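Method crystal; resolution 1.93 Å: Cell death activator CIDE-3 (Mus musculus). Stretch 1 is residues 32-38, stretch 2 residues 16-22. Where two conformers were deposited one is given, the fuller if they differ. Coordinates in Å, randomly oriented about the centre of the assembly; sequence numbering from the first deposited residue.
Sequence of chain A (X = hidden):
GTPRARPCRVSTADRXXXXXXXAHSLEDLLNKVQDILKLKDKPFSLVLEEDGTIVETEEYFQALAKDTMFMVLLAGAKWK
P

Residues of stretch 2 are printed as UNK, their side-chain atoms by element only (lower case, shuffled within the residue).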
# COMPACT_ATOMS: atom_id res chain seq x y z
N LYS A 32 4.08 5.40 6.67
CA LYS A 32 5.25 5.77 5.86
C LYS A 32 4.91 6.29 4.46
O LYS A 32 5.47 7.29 4.00
CB LYS A 32 6.20 4.57 5.74
CG LYS A 32 7.59 4.84 6.29
CD LYS A 32 7.93 3.87 7.40
CE LYS A 32 9.00 2.90 6.96
NZ LYS A 32 9.37 1.96 8.06
N VAL A 33 4.00 5.59 3.78
CA VAL A 33 3.68 5.84 2.38
C VAL A 33 3.26 7.28 2.06
O VAL A 33 3.52 7.78 0.96
CB VAL A 33 2.64 4.80 1.83
CG1 VAL A 33 1.39 4.77 2.70
CG2 VAL A 33 2.30 5.08 0.37
N GLN A 34 2.64 7.97 3.01
CA GLN A 34 2.24 9.37 2.79
C GLN A 34 3.43 10.27 2.50
O GLN A 34 3.43 11.02 1.53
CB GLN A 34 1.45 9.92 3.98
CG GLN A 34 1.00 11.38 3.79
CD GLN A 34 0.44 12.00 5.06
OE1 GLN A 34 0.73 11.56 6.17
NE2 GLN A 34 -0.37 13.05 4.90
N ASP A 35 4.45 10.18 3.34
CA ASP A 35 5.66 10.99 3.18
C ASP A 35 6.66 10.36 2.21
O ASP A 35 7.55 11.05 1.70
CB ASP A 35 6.32 11.28 4.53
CG ASP A 35 5.73 12.48 5.23
OD1 ASP A 35 5.30 13.43 4.53
OD2 ASP A 35 5.70 12.49 6.48
N ILE A 36 6.52 9.06 1.95
CA ILE A 36 7.41 8.42 0.99
C ILE A 36 6.99 8.70 -0.46
O ILE A 36 7.83 8.97 -1.32
CB ILE A 36 7.56 6.90 1.26
CG1 ILE A 36 8.33 6.67 2.56
CG2 ILE A 36 8.29 6.22 0.11
CD1 ILE A 36 8.78 5.24 2.78
N LEU A 37 5.68 8.67 -0.72
CA LEU A 37 5.14 8.85 -2.08
C LEU A 37 4.69 10.28 -2.39
O LEU A 37 4.04 10.51 -3.41
CB LEU A 37 3.95 7.91 -2.30
CG LEU A 37 4.26 6.44 -2.59
CD1 LEU A 37 3.01 5.73 -3.09
CD2 LEU A 37 5.38 6.35 -3.61
N LYS A 38 5.05 11.22 -1.52
CA LYS A 38 4.57 12.60 -1.62
C LYS A 38 3.05 12.68 -1.72
O LYS A 38 2.51 13.08 -2.75
CB LYS A 38 5.21 13.33 -2.82
CG LYS A 38 6.57 13.97 -2.55
CD LYS A 38 6.96 14.89 -3.70
CE LYS A 38 7.98 15.94 -3.27
NZ LYS A 38 7.52 16.68 -2.06
N UNK A 16 1.51 5.74 -11.86
CA UNK A 16 2.57 6.68 -12.21
C UNK A 16 3.90 6.25 -11.61
O UNK A 16 4.84 5.92 -12.34
n UNK A 16 2.05 12.84 -11.51
c UNK A 16 2.94 10.50 -11.61
c UNK A 16 2.99 9.20 -12.40
c UNK A 16 2.20 8.09 -11.72
c UNK A 16 1.95 11.50 -12.19
N UNK A 17 3.99 6.26 -10.29
CA UNK A 17 5.22 5.90 -9.59
C UNK A 17 5.06 4.66 -8.71
O UNK A 17 4.09 4.52 -7.97
c UNK A 17 5.79 7.11 -8.79
c UNK A 17 4.83 8.30 -8.83
c UNK A 17 6.13 6.73 -7.36
N UNK A 18 6.02 3.74 -8.83
CA UNK A 18 6.07 2.56 -7.99
C UNK A 18 7.33 2.61 -7.14
O UNK A 18 8.43 2.84 -7.65
c UNK A 18 6.08 1.29 -8.84
n UNK A 18 4.56 2.50 -12.53
c UNK A 18 5.01 0.27 -10.87
n UNK A 18 6.02 0.93 -11.69
n UNK A 18 6.76 2.52 -13.18
c UNK A 18 4.77 1.03 -9.57
c UNK A 18 5.78 1.98 -12.47
N UNK A 19 7.18 2.42 -5.83
CA UNK A 19 8.30 2.55 -4.92
C UNK A 19 8.41 1.41 -3.91
O UNK A 19 7.40 0.87 -3.46
c UNK A 19 9.55 4.46 -3.77
c UNK A 19 8.21 3.90 -4.20
c UNK A 19 9.30 6.84 -4.57
n UNK A 19 9.34 8.27 -4.18
c UNK A 19 9.44 5.92 -3.36
N UNK A 20 9.65 1.06 -3.58
CA UNK A 20 9.91 0.01 -2.61
C UNK A 20 10.01 0.56 -1.20
O UNK A 20 10.79 1.48 -0.94
N UNK A 21 9.22 0.00 -0.30
CA UNK A 21 9.17 0.47 1.08
C UNK A 21 9.25 -0.69 2.05
O UNK A 21 8.48 -1.64 1.97
c UNK A 21 6.38 3.12 0.46
c UNK A 21 7.83 1.73 2.79
c UNK A 21 7.71 2.42 0.38
c UNK A 21 7.86 1.25 1.35
N UNK A 22 10.19 -0.61 2.98
CA UNK A 22 10.26 -1.58 4.06
C UNK A 22 9.19 -1.25 5.10
O UNK A 22 9.13 -0.12 5.59
s UNK A 22 12.39 -3.64 2.98
c UNK A 22 12.34 -4.70 4.43
c UNK A 22 11.65 -1.60 4.70
c UNK A 22 12.75 -2.04 3.74

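Position 16 has five side-chain atoms, four carbons in a row ending in nitrogen. It touches nothing on stretch 1. An unbranched chain of this kind is lysine, so this is Lys 16.

Position 17 has three side-chain carbons, one carrying the other two. Its CB points toward stretch 1, and one of the two terminal carbons lies against the side chain of Leu 37. A fork at the first carbon with no further atoms is valine. Val 17 CG2 is 3.8 Å from Leu 37 CD2.

Position 18 has seven side-chain atoms: three carbons, a nitrogen, then a carbon carrying two more nitrogens. It makes no contact with stretch 1. That end group is a guanidinium, so this is Arg 18.

Position 19 again has four carbons in a row ending in nitrogen. Its CB points toward stretch 1, and the chain runs past Leu 37 to Ile 36. The residue is Lys 19. Lys 19 CB is 3.8 Å from Leu 37 CD2, and Lys 19 CD is 3.7 Å from Ile 36 CG2. Lys 19 NZ donates a weak hydrogen bond to Ile 36 O, at 3.3 Å.

Position 20 has no side-chain atoms. A CB here would point away from stretch 1 and would meet nothing of it. This is Gly 20.

Position 21 has four side-chain carbons, forked at the first, with one arm two carbons long. It reaches Lys 32, Val 33 and Ile 36. Branching at CB with unequal arms is isoleucine. Ile 21 CG2 is 3.6 Å from Ile 36 CD1, and Ile 21 CD1 is 4.3 Å from Val 33 CB.

Position 22 has two carbons, a sulfur and one more carbon, unbranched. The end of its side chain leads away from stretch 1; its backbone makes the contact. This is Met 22. Met 22 O accepts a weak hydrogen bond from Lys 32 NZ, at 3.2 Å.

The contact pairs a helix with a strand, running at 138° to each other. The CBs of Lys 19 and Ile 21 point toward stretch 1; that of Arg 18 points away. Ile 21 is buried and has the largest covered area of either stretch. Leu 37, just past the helix, brings its side-chain end in to meet Val 17 and Lys 19. Apolar packing accounts for much of the contact. The two weak lysine bonds, one from each stretch, reach across to backbone oxygens and supplement it.

Stretch 2 (16-22) KVRKGIM
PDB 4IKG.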